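Local atomic coordinates of oligogalacturonate-specific porin KdgM (Dickeya dadantii, PDB entry 4FQE), a protein that forms a monomeric beta-barrel porin in the bacterial outer membrane that specifically passes oligogalacturonides and is required for full virulence. Residues A[143-148]-A[178-183]; A[173-178]-A[189-194]; A[184-189]-A[210-215]. All blocks are in the same frame, centred on the assembly; numbering follows the deposited sequence. Where two conformers were deposited one is given.

Overall arrangement
All three interactions are antiparallel pairings along one arc of the closed barrel wall, through the neighbouring strands 146-157, 171-180, 186-195 and 205-215. Interactions 1 and 2 share strand 171-180, including L178, and the same detergent; interactions 2 and 3 share strand 186-195, with Y189 common to both. Interactions 1 and 3 lie near the ends of strands, where loops begin, and are surface contacts carried by outward-facing aromatic pairs, with small polar or water-bridged groups on the inner face. Their centres are about 10 Å apart. Interaction 2, whose centre lies nearest the centre of the chain, about 11 Å away, is partly buried and sets lysine, glutamate and asparagine against each other on its inner face.

Interaction 1 of 3, residues A[143-148]-A[178-183]; sequences LKDYTI and LSYKWD. With C8E ((hydroxyethyloxy)tri(ethyloxy)octane), chain I.
Y146 holds CG beside its backbone N, anti to the carbonyl carbon (chi1 -68°), whereas Y180 holds CG anti to its own N (chi1 177°), and from one non-hydrogen-bonded pair the two rings lean onto each other. Y180 CD1 lies over the centre of the Y146 ring, 3.3 Å from Y146 CZ, while Y146 OH reaches over a face of the Y180 ring toward its rim. The planes are inclined at 32°, an oblique contact in which each ring offers the other part of a face; Y146 also meets the ring of F142. On the same face I148 CD1 packs on L178 CB at 4.1 Å, and I148 CG2 touches detergent atom C4 at 3.7 Å, as befits branched apolar residues turned outward.

Strands 146-157 and 171-180 are antiparallel neighbours in the wall of the barrel, and residues alternate between its lipid side and its interior. T147 and S179 form a hydrogen-bonded backbone pair, and their short hydroxyl side chains both point inward. A water joins the two hydroxyls, 2.6 Å from S179 OG and 3.1 Å from T147 OG1, and donates a hydrogen to D145 O. That carbonyl also accepts an almost straight bond from K181 N (2.8 Å), extending the ladder past the strand ends. The D145 carboxylate and K181 amine stay beyond salt-bridge range, with OD1 and NZ 4.1 Å apart.

Interaction 2 of 3, residues A[173-178]-A[189-194]; sequences THNVKL and YVEVGN. With C8E ((hydroxyethyloxy)tri(ethyloxy)octane), chain I.
One face of the Y189 ring is covered by K177: CE lies toward the rim, 3.5 Å from Y189 CD2, and NZ stands 4.4 Å from the ring centroid, only 8° off the normal. The ammonium thus makes a cation-pi contact and the methylene beside it a CH-pi contact, a use of lysine that depends on its long extended chain. On the opposite side of the sheet, the H174 imidazole has detergent atom C14 over one face, while H174 ND1 bonds to Y150 OH. On the inner face the N175 amide and the E191 carboxylate meet, their planes 78° apart. N175 ND2 gives a hydrogen bond to the anti lone pair of E191 OE1 (2.9 Å), bent to 147° at the hydrogen.

K177 and E191 run side by side, pointing the same way, with their CG atoms 3.6 Å apart. K177 NZ and E191 OE2 stay 4.6 Å apart, beyond a salt bridge. Next along, G193 has no side chain, so N175 OD1 can settle 3.4 Å from G193 CA; this oxygen accepts a bond from R207. Along the backbone, regular pairs of bonds join H174 to N194, V176 to V192 and L178 to V190 in this hairpin of strands 171-180 and 186-195.

E191 OE1 is gripped by both N175 ND2 and a salt bridge to R209, which would stabilise its negative charge; the basic residues gathered on this inner wall are consistent with a pore that passes anionic sugars.

Interaction 3 of 3, residues A[184-189]-A[210-215]; sequences KNWKPY and VGVQYS. With C8E ((hydroxyethyloxy)tri(ethyloxy)octane), chain G.
Y214 turns an edge toward the face of the W186 indole, CD2 lying 3.5 Å from W186 CZ2, in an edge-to-face pair with planes at 66°. V212 CG2 sits at the edge of the indole, 3.7 Å from W186 CE3. N185 lies alongside Y214, its amide plane nearly parallel to the ring (14°), and ND2 gives S215 O a straight 2.7 Å bond; N185 O takes a bond from S215 N in return. On the other face of the sheet G211, lacking a side chain, lets the Y189 ring lie flat over the backbone, with G211 CA 3.9 Å from the ring centroid in a CH-pi contact.

Strands 186-195 and 205-215 form the last hairpin of the barrel, and 205-215 pairs onward with strand 2-9 to close it. Beside Y189, K187 and Q213 run side by side into the interior, and one water accepts hydrogens from K187 NZ (2.7 Å) and Q213 NE2 (3.2 Å).

Further out, detergent touches W186 and Y214, large aromatics of a kind common at the membrane interface of such barrels, probably their setting here. D183 OD1 accepts hydrogen bonds from the backbone N of both N185 and W186, tying turn to strand. Y189 OH bonds to D4 OD1.

Interaction 1 of 3, residues A[143-148]-A[178-183]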
loop_
_atom_site.group_PDB
_atom_site.type_symbol
_atom_site.label_atom_id
_atom_site.label_comp_id
_atom_site.label_asym_id
_atom_site.label_seq_id
_atom_site.Cartn_x
_atom_site.Cartn_y
_atom_site.Cartn_z
ATOM N N LEU A 143 9.840 -14.204 13.904
ATOM C CA LEU A 143 11.224 -13.949 14.339
ATOM C C LEU A 143 11.423 -12.473 14.700
ATOM O O LEU A 143 12.490 -11.896 14.466
ATOM C CB LEU A 143 12.237 -14.388 13.274
ATOM C CG LEU A 143 12.426 -15.895 13.141
ATOM C CD1 LEU A 143 13.461 -16.208 12.087
ATOM C CD2 LEU A 143 12.800 -16.515 14.478
ATOM N N LYS A 144 10.385 -11.891 15.289
ATOM C CA LYS A 144 10.336 -10.492 15.687
ATOM C C LYS A 144 10.406 -9.528 14.494
ATOM O O LYS A 144 9.558 -8.675 14.378
ATOM C CB LYS A 144 11.427 -10.173 16.728
ATOM C CG LYS A 144 11.083 -10.513 18.176
ATOM C CD LYS A 144 9.926 -11.491 18.351
ATOM C CE LYS A 144 9.598 -11.715 19.820
ATOM N NZ LYS A 144 8.362 -12.546 20.020
ATOM N N ASP A 145 11.380 -9.688 13.597
ATOM C CA ASP A 145 11.704 -8.614 12.629
ATOM C C ASP A 145 11.274 -8.842 11.185
ATOM O O ASP A 145 11.384 -7.920 10.350
ATOM C CB ASP A 145 13.211 -8.369 12.667
ATOM C CG ASP A 145 13.690 -7.986 14.047
ATOM O OD1 ASP A 145 12.960 -7.284 14.750
ATOM O OD2 ASP A 145 14.796 -8.377 14.432
ATOM N N TYR A 146 10.845 -10.067 10.866
ATOM C CA TYR A 146 10.325 -10.360 9.534
ATOM C C TYR A 146 8.815 -10.240 9.407
ATOM O O TYR A 146 8.056 -10.586 10.330
ATOM C CB TYR A 146 10.715 -11.764 9.114
ATOM C CG TYR A 146 12.159 -11.921 8.886
ATOM C CD1 TYR A 146 12.712 -11.640 7.640
ATOM C CD2 TYR A 146 12.992 -12.343 9.906
ATOM C CE1 TYR A 146 14.065 -11.787 7.421
ATOM C CE2 TYR A 146 14.347 -12.502 9.690
ATOM C CZ TYR A 146 14.878 -12.231 8.448
ATOM O OH TYR A 146 16.222 -12.381 8.227
ATOM N N THR A 147 8.372 -9.780 8.239
ATOM C CA THR A 147 6.971 -9.850 7.893
ATOM C C THR A 147 6.818 -10.425 6.510
ATOM O O THR A 147 7.463 -9.953 5.547
ATOM C CB THR A 147 6.299 -8.463 7.955
ATOM O OG1 THR A 147 6.468 -7.929 9.270
ATOM C CG2 THR A 147 4.813 -8.555 7.613
ATOM N N ILE A 148 5.972 -11.446 6.391
ATOM C CA ILE A 148 5.584 -11.934 5.056
ATOM C C ILE A 148 4.114 -11.542 4.843
ATOM O O ILE A 148 3.260 -11.778 5.721
ATOM C CB ILE A 148 5.837 -13.455 4.891
ATOM C CG1 ILE A 148 5.582 -13.950 3.446
ATOM C CG2 ILE A 148 4.979 -14.278 5.861
ATOM C CD1 ILE A 148 6.727 -13.781 2.449
ATOM N N LEU A 178 8.042 -9.409 1.334
ATOM C CA LEU A 178 8.816 -9.832 2.486
ATOM C C LEU A 178 9.630 -8.640 2.986
ATOM O O LEU A 178 10.402 -8.048 2.244
ATOM C CB LEU A 178 9.735 -11.001 2.078
ATOM C CG LEU A 178 10.742 -11.481 3.119
ATOM C CD1 LEU A 178 10.020 -12.090 4.329
ATOM C CD2 LEU A 178 11.688 -12.493 2.496
ATOM N N SER A 179 9.439 -8.274 4.243
ATOM C CA SER A 179 10.130 -7.141 4.818
ATOM C C SER A 179 10.950 -7.589 6.037
ATOM O O SER A 179 10.599 -8.540 6.713
ATOM C CB SER A 179 9.095 -6.027 5.152
ATOM O OG SER A 179 8.512 -6.226 6.412
ATOM N N TYR A 180 12.029 -6.871 6.317
ATOM C CA TYR A 180 12.883 -7.150 7.442
ATOM C C TYR A 180 13.265 -5.840 8.131
ATOM O O TYR A 180 13.843 -4.931 7.524
ATOM C CB TYR A 180 14.129 -7.913 6.976
ATOM C CG TYR A 180 15.133 -8.200 8.079
ATOM C CD1 TYR A 180 14.801 -9.015 9.146
ATOM C CD2 TYR A 180 16.416 -7.668 8.041
ATOM C CE1 TYR A 180 15.714 -9.288 10.153
ATOM C CE2 TYR A 180 17.312 -7.918 9.049
ATOM C CZ TYR A 180 16.952 -8.744 10.102
ATOM O OH TYR A 180 17.861 -8.999 11.092
ATOM N N LYS A 181 12.890 -5.751 9.403
ATOM C CA LYS A 181 13.246 -4.653 10.270
ATOM C C LYS A 181 14.705 -4.843 10.679
ATOM O O LYS A 181 15.016 -5.529 11.646
ATOM C CB LYS A 181 12.283 -4.627 11.483
ATOM C CG LYS A 181 12.468 -3.445 12.399
ATOM C CD LYS A 181 11.534 -3.483 13.594
ATOM C CE LYS A 181 12.053 -2.638 14.757
ATOM N NZ LYS A 181 12.127 -3.482 15.989
ATOM N N TRP A 182 15.594 -4.237 9.889
ATOM C CA TRP A 182 17.024 -4.373 10.052
ATOM C C TRP A 182 17.497 -3.703 11.317
ATOM O O TRP A 182 18.334 -4.244 12.059
ATOM C CB TRP A 182 17.724 -3.849 8.772
ATOM C CG TRP A 182 19.226 -3.878 8.845
ATOM C CD1 TRP A 182 20.085 -4.941 8.510
ATOM C CD2 TRP A 182 20.117 -2.793 9.264
ATOM N NE1 TRP A 182 21.390 -4.579 8.698
ATOM C CE2 TRP A 182 21.485 -3.316 9.146
ATOM C CE3 TRP A 182 19.935 -1.476 9.686
ATOM C CZ2 TRP A 182 22.603 -2.534 9.456
ATOM C CZ3 TRP A 182 21.067 -0.710 9.996
ATOM C CH2 TRP A 182 22.369 -1.246 9.900
ATOM N N ASP A 183 16.968 -2.523 11.589
ATOM C CA ASP A 183 17.073 -1.926 12.914
ATOM C C ASP A 183 15.896 -0.993 13.157
ATOM O O ASP A 183 14.942 -1.004 12.398
ATOM C CB ASP A 183 18.438 -1.262 13.132
ATOM C CG ASP A 183 18.586 0.107 12.441
ATOM O OD1 ASP A 183 17.673 0.555 11.698
ATOM O OD2 ASP A 183 19.681 0.704 12.646
HETATM C C1 C8E I . 0.787 -16.667 7.040
HETATM C C2 C8E I . 0.219 -16.346 5.670
HETATM C C3 C8E I . 0.966 -15.216 4.949
HETATM C C4 C8E I . 2.060 -15.737 4.014
HETATM C C5 C8E I . 1.595 -15.960 2.576
HETATM C C6 C8E I . 2.747 -15.808 1.579
HETATM C C7 C8E I . 2.718 -16.822 0.439
HETATM C C8 C8E I . 1.414 -16.731 -0.345
HETATM O O9 C8E I . 1.602 -17.160 -1.698
HETATM C C10 C8E I . 0.410 -17.105 -2.487
HETATM C C11 C8E I . 0.714 -16.248 -3.702
HETATM O O12 C8E I . 0.179 -16.849 -4.876
HETATM C C13 C8E I . 0.856 -16.360 -6.028
HETATM C C14 C8E I . 0.243 -16.993 -7.260
HETATM O O15 C8E I . 1.048 -16.650 -8.394
HETATM C C16 C8E I . 0.247 -16.394 -9.541
HETATM C C17 C8E I . 0.572 -17.403 -10.624
HETATM O O18 C8E I . 0.186 -16.836 -11.879
HETATM C C19 C8E I . 0.523 -17.693 -12.973
HETATM C C20 C8E I . 1.898 -17.307 -13.504
HETATM O O21 C8E I . 1.776 -16.395 -14.604
HETATM O O HOH W 1 9.174 -6.471 8.896
#

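Interaction 2 of 3, residues A[173-178]-A[189-194]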
loop_
_atom_site.group_PDB
_atom_site.type_symbol
_atom_site.label_atom_id
_atom_site.label_comp_id
_atom_site.label_asym_id
_atom_site.label_seq_id
_atom_site.Cartn_x
_atom_site.Cartn_y
_atom_site.Cartn_z
ATOM N N THR A 173 -4.621 -9.487 -9.238
ATOM C CA THR A 173 -3.214 -9.370 -8.896
ATOM C C THR A 173 -2.952 -10.174 -7.644
ATOM O O THR A 173 -3.704 -10.092 -6.670
ATOM C CB THR A 173 -2.822 -7.901 -8.652
ATOM O OG1 THR A 173 -2.944 -7.199 -9.882
ATOM C CG2 THR A 173 -1.383 -7.782 -8.183
ATOM N N HIS A 174 -1.882 -10.948 -7.686
ATOM C CA HIS A 174 -1.355 -11.656 -6.526
ATOM C C HIS A 174 -0.003 -11.089 -6.196
ATOM O O HIS A 174 0.875 -10.975 -7.080
ATOM C CB HIS A 174 -1.208 -13.120 -6.839
ATOM C CG HIS A 174 -2.503 -13.830 -7.184
ATOM N ND1 HIS A 174 -3.330 -14.320 -6.243
ATOM C CD2 HIS A 174 -3.050 -14.188 -8.412
ATOM C CE1 HIS A 174 -4.392 -14.916 -6.837
ATOM N NE2 HIS A 174 -4.214 -14.841 -8.167
ATOM N N ASN A 175 0.195 -10.696 -4.953
ATOM C CA ASN A 175 1.457 -10.117 -4.553
ATOM C C ASN A 175 1.969 -10.689 -3.243
ATOM O O ASN A 175 1.179 -10.924 -2.298
ATOM C CB ASN A 175 1.322 -8.592 -4.467
ATOM C CG ASN A 175 2.658 -7.886 -4.533
ATOM O OD1 ASN A 175 3.287 -7.824 -5.592
ATOM N ND2 ASN A 175 3.038 -7.245 -3.436
ATOM N N VAL A 176 3.274 -10.970 -3.210
ATOM C CA VAL A 176 3.963 -11.378 -1.989
ATOM C C VAL A 176 5.082 -10.400 -1.624
ATOM O O VAL A 176 5.952 -10.083 -2.436
ATOM C CB VAL A 176 4.560 -12.778 -2.155
ATOM C CG1 VAL A 176 5.205 -13.229 -0.861
ATOM C CG2 VAL A 176 3.497 -13.766 -2.620
ATOM N N LYS A 177 5.070 -9.937 -0.385
ATOM C CA LYS A 177 6.032 -8.956 0.090
ATOM C C LYS A 177 6.723 -9.563 1.290
ATOM O O LYS A 177 6.073 -10.185 2.159
ATOM C CB LYS A 177 5.338 -7.667 0.530
ATOM C CG LYS A 177 6.259 -6.584 1.099
ATOM C CD LYS A 177 5.458 -5.327 1.511
ATOM C CE LYS A 177 6.266 -4.045 1.611
ATOM N NZ LYS A 177 5.486 -2.883 2.200
ATOM N N LEU A 178 8.042 -9.409 1.334
ATOM C CA LEU A 178 8.816 -9.832 2.486
ATOM C C LEU A 178 9.630 -8.640 2.986
ATOM O O LEU A 178 10.402 -8.048 2.244
ATOM C CB LEU A 178 9.735 -11.001 2.078
ATOM C CG LEU A 178 10.742 -11.481 3.119
ATOM C CD1 LEU A 178 10.020 -12.090 4.329
ATOM C CD2 LEU A 178 11.688 -12.493 2.496
ATOM N N TYR A 189 12.778 -4.234 2.001
ATOM C CA TYR A 189 11.811 -5.183 1.559
ATOM C C TYR A 189 11.846 -5.467 0.072
ATOM O O TYR A 189 12.372 -4.706 -0.704
ATOM C CB TYR A 189 10.413 -4.715 1.964
ATOM C CG TYR A 189 9.978 -3.426 1.287
ATOM C CD1 TYR A 189 10.184 -2.192 1.878
ATOM C CD2 TYR A 189 9.349 -3.462 0.062
ATOM C CE1 TYR A 189 9.763 -1.016 1.253
ATOM C CE2 TYR A 189 8.939 -2.314 -0.579
ATOM C CZ TYR A 189 9.133 -1.092 0.013
ATOM O OH TYR A 189 8.708 0.052 -0.693
ATOM N N VAL A 190 11.266 -6.599 -0.286
ATOM C CA VAL A 190 11.135 -7.063 -1.654
ATOM C C VAL A 190 9.705 -7.552 -1.883
ATOM O O VAL A 190 9.018 -8.009 -0.940
ATOM C CB VAL A 190 12.145 -8.184 -1.992
ATOM C CG1 VAL A 190 11.990 -9.424 -1.110
ATOM C CG2 VAL A 190 11.986 -8.588 -3.445
ATOM N N GLU A 191 9.226 -7.403 -3.115
ATOM C CA GLU A 191 7.911 -7.908 -3.493
ATOM C C GLU A 191 7.990 -8.557 -4.832
ATOM O O GLU A 191 8.721 -8.102 -5.702
ATOM C CB GLU A 191 6.853 -6.784 -3.573
ATOM C CG GLU A 191 6.848 -5.823 -2.396
ATOM C CD GLU A 191 5.903 -4.655 -2.574
ATOM O OE1 GLU A 191 4.730 -4.882 -2.999
ATOM O OE2 GLU A 191 6.335 -3.506 -2.262
ATOM N N VAL A 192 7.224 -9.625 -4.996
ATOM C CA VAL A 192 7.089 -10.279 -6.294
ATOM C C VAL A 192 5.618 -10.501 -6.499
ATOM O O VAL A 192 4.923 -11.054 -5.615
ATOM C CB VAL A 192 7.829 -11.611 -6.353
ATOM C CG1 VAL A 192 7.763 -12.200 -7.761
ATOM C CG2 VAL A 192 9.252 -11.388 -5.886
ATOM N N GLY A 193 5.126 -10.059 -7.640
ATOM C CA GLY A 193 3.720 -10.215 -7.951
ATOM C C GLY A 193 3.443 -10.701 -9.339
ATOM O O GLY A 193 4.282 -10.616 -10.215
ATOM N N ASN A 194 2.247 -11.224 -9.521
ATOM C CA ASN A 194 1.779 -11.567 -10.850
ATOM C C ASN A 194 0.562 -10.745 -11.176
ATOM O O ASN A 194 -0.410 -10.688 -10.421
ATOM C CB ASN A 194 1.455 -13.047 -10.995
ATOM C CG ASN A 194 2.693 -13.920 -11.079
ATOM O OD1 ASN A 194 2.781 -14.909 -10.366
ATOM N ND2 ASN A 194 3.638 -13.584 -11.969
HETATM C C1 C8E I . 0.787 -16.667 7.040
HETATM C C2 C8E I . 0.219 -16.346 5.670
HETATM C C3 C8E I . 0.966 -15.216 4.949
HETATM C C4 C8E I . 2.060 -15.737 4.014
HETATM C C5 C8E I . 1.595 -15.960 2.576
HETATM C C6 C8E I . 2.747 -15.808 1.579
HETATM C C7 C8E I . 2.718 -16.822 0.439
HETATM C C8 C8E I . 1.414 -16.731 -0.345
HETATM O O9 C8E I . 1.602 -17.160 -1.698
HETATM C C10 C8E I . 0.410 -17.105 -2.487
HETATM C C11 C8E I . 0.714 -16.248 -3.702
HETATM O O12 C8E I . 0.179 -16.849 -4.876
HETATM C C13 C8E I . 0.856 -16.360 -6.028
HETATM C C14 C8E I . 0.243 -16.993 -7.260
HETATM O O15 C8E I . 1.048 -16.650 -8.394
HETATM C C16 C8E I . 0.247 -16.394 -9.541
HETATM C C17 C8E I . 0.572 -17.403 -10.624
HETATM O O18 C8E I . 0.186 -16.836 -11.879
HETATM C C19 C8E I . 0.523 -17.693 -12.973
HETATM C C20 C8E I . 1.898 -17.307 -13.504
HETATM O O21 C8E I . 1.776 -16.395 -14.604
#

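Interaction 3 of 3, residues A[184-189]-A[210-215]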
loop_
_atom_site.group_PDB
_atom_site.type_symbol
_atom_site.label_atom_id
_atom_site.label_comp_id
_atom_site.label_asym_id
_atom_site.label_seq_id
_atom_site.Cartn_x
_atom_site.Cartn_y
_atom_site.Cartn_z
ATOM N N LYS A 184 15.979 -0.197 14.219
ATOM C CA LYS A 184 14.915 0.718 14.664
ATOM C C LYS A 184 14.470 1.690 13.531
ATOM O O LYS A 184 13.305 2.133 13.476
ATOM C CB LYS A 184 15.429 1.529 15.890
ATOM C CG LYS A 184 15.973 0.696 17.071
ATOM C CD LYS A 184 17.495 0.799 17.349
ATOM C CE LYS A 184 18.395 0.007 16.389
ATOM N NZ LYS A 184 19.777 -0.364 16.870
ATOM N N ASN A 185 15.397 1.997 12.616
ATOM C CA ASN A 185 15.112 2.932 11.526
ATOM C C ASN A 185 14.905 2.349 10.135
ATOM O O ASN A 185 14.105 2.890 9.376
ATOM C CB ASN A 185 16.237 3.946 11.436
ATOM C CG ASN A 185 16.463 4.668 12.738
ATOM O OD1 ASN A 185 17.500 4.516 13.375
ATOM N ND2 ASN A 185 15.493 5.456 13.142
ATOM N N TRP A 186 15.576 1.245 9.795
ATOM C CA TRP A 186 15.576 0.753 8.424
ATOM C C TRP A 186 14.842 -0.538 8.245
ATOM O O TRP A 186 15.153 -1.531 8.921
ATOM C CB TRP A 186 17.009 0.543 7.933
ATOM C CG TRP A 186 17.838 1.782 7.932
ATOM C CD1 TRP A 186 18.769 2.202 8.881
ATOM C CD2 TRP A 186 17.820 2.841 6.905
ATOM N NE1 TRP A 186 19.310 3.432 8.508
ATOM C CE2 TRP A 186 18.803 3.844 7.323
ATOM C CE3 TRP A 186 17.148 3.019 5.707
ATOM C CZ2 TRP A 186 19.029 5.005 6.585
ATOM C CZ3 TRP A 186 17.417 4.161 4.950
ATOM C CH2 TRP A 186 18.314 5.140 5.392
ATOM N N LYS A 187 13.948 -0.576 7.265
ATOM C CA LYS A 187 13.154 -1.772 6.935
ATOM C C LYS A 187 13.210 -1.982 5.427
ATOM O O LYS A 187 12.325 -1.507 4.674
ATOM C CB LYS A 187 11.682 -1.630 7.444
ATOM C CG LYS A 187 10.787 -2.863 7.228
ATOM C CD LYS A 187 9.353 -2.710 7.743
ATOM C CE LYS A 187 8.453 -1.834 6.872
ATOM N NZ LYS A 187 7.015 -1.744 7.387
ATOM N N PRO A 188 14.244 -2.705 4.952
ATOM C CA PRO A 188 14.258 -3.111 3.555
ATOM C C PRO A 188 13.213 -4.173 3.263
ATOM O O PRO A 188 12.794 -4.863 4.172
ATOM C CB PRO A 188 15.668 -3.671 3.367
ATOM C CG PRO A 188 16.087 -4.133 4.703
ATOM C CD PRO A 188 15.493 -3.092 5.637
ATOM N N TYR A 189 12.778 -4.234 2.001
ATOM C CA TYR A 189 11.811 -5.183 1.559
ATOM C C TYR A 189 11.846 -5.467 0.072
ATOM O O TYR A 189 12.372 -4.706 -0.704
ATOM C CB TYR A 189 10.413 -4.715 1.964
ATOM C CG TYR A 189 9.978 -3.426 1.287
ATOM C CD1 TYR A 189 10.184 -2.192 1.878
ATOM C CD2 TYR A 189 9.349 -3.462 0.062
ATOM C CE1 TYR A 189 9.763 -1.016 1.253
ATOM C CE2 TYR A 189 8.939 -2.314 -0.579
ATOM C CZ TYR A 189 9.133 -1.092 0.013
ATOM O OH TYR A 189 8.708 0.052 -0.693
ATOM N N VAL A 210 11.731 -3.627 -5.197
ATOM C CA VAL A 210 12.600 -3.570 -4.048
ATOM C C VAL A 210 12.486 -2.170 -3.468
ATOM O O VAL A 210 12.349 -1.175 -4.191
ATOM C CB VAL A 210 14.064 -3.877 -4.422
ATOM C CG1 VAL A 210 14.175 -5.344 -4.772
ATOM C CG2 VAL A 210 14.552 -2.933 -5.551
ATOM N N GLY A 211 12.538 -2.093 -2.151
ATOM C CA GLY A 211 12.463 -0.793 -1.497
ATOM C C GLY A 211 13.031 -0.829 -0.105
ATOM O O GLY A 211 13.470 -1.863 0.386
ATOM N N VAL A 212 13.002 0.327 0.535
ATOM C CA VAL A 212 13.370 0.443 1.919
ATOM C C VAL A 212 12.583 1.572 2.538
ATOM O O VAL A 212 12.337 2.607 1.900
ATOM C CB VAL A 212 14.890 0.672 2.098
ATOM C CG1 VAL A 212 15.316 1.946 1.389
ATOM C CG2 VAL A 212 15.249 0.680 3.594
ATOM N N GLN A 213 12.181 1.339 3.786
ATOM C CA GLN A 213 11.434 2.312 4.562
ATOM C C GLN A 213 12.297 2.760 5.710
ATOM O O GLN A 213 12.799 1.912 6.490
ATOM C CB GLN A 213 10.181 1.655 5.119
ATOM C CG GLN A 213 9.220 2.639 5.746
ATOM C CD GLN A 213 8.090 1.943 6.474
ATOM O OE1 GLN A 213 8.259 1.473 7.593
ATOM N NE2 GLN A 213 6.959 1.826 5.826
ATOM N N TYR A 214 12.512 4.067 5.797
ATOM C CA TYR A 214 13.236 4.672 6.881
ATOM C C TYR A 214 12.196 5.278 7.823
ATOM O O TYR A 214 11.335 5.988 7.357
ATOM C CB TYR A 214 14.131 5.816 6.392
ATOM C CG TYR A 214 14.825 6.501 7.543
ATOM C CD1 TYR A 214 14.268 7.621 8.156
ATOM C CD2 TYR A 214 16.000 5.989 8.061
ATOM C CE1 TYR A 214 14.892 8.243 9.226
ATOM C CE2 TYR A 214 16.630 6.598 9.132
ATOM C CZ TYR A 214 16.083 7.720 9.704
ATOM O OH TYR A 214 16.709 8.304 10.770
ATOM N N SER A 215 12.305 4.966 9.108
ATOM C CA SER A 215 11.471 5.542 10.159
ATOM C C SER A 215 12.298 6.401 11.109
ATOM O O SER A 215 13.376 6.008 11.572
ATOM C CB SER A 215 10.776 4.445 10.960
ATOM O OG SER A 215 9.912 3.672 10.131
HETATM C C1 C8E G . 14.142 8.676 0.339
HETATM C C2 C8E G . 15.060 7.482 0.467
HETATM C C3 C8E G . 14.588 6.480 1.523
HETATM C C4 C8E G . 14.530 7.088 2.921
HETATM C C5 C8E G . 15.899 7.504 3.462
HETATM C C6 C8E G . 16.021 9.008 3.720
HETATM C C7 C8E G . 16.056 9.319 5.212
HETATM C C8 C8E G . 16.715 10.670 5.502
HETATM O O9 C8E G . 17.275 10.713 6.815
HETATM C C10 C8E G . 18.527 10.030 6.850
HETATM C C11 C8E G . 19.209 10.057 8.194
HETATM O O12 C8E G . 20.024 8.881 8.325
HETATM C C13 C8E G . 21.017 8.672 7.287
HETATM C C14 C8E G . 22.386 9.183 7.700
HETATM O O15 C8E G . 23.284 9.030 6.579
HETATM C C16 C8E G . 23.174 10.043 5.580
HETATM C C17 C8E G . 22.943 9.509 4.190
HETATM O O18 C8E G . 22.403 10.568 3.394
HETATM C C19 C8E G . 21.424 10.168 2.449
HETATM C C20 C8E G . 20.076 10.748 2.831
HETATM O O21 C8E G . 19.330 11.000 1.633
HETATM O O HOH W 2 5.003 0.068 7.682
#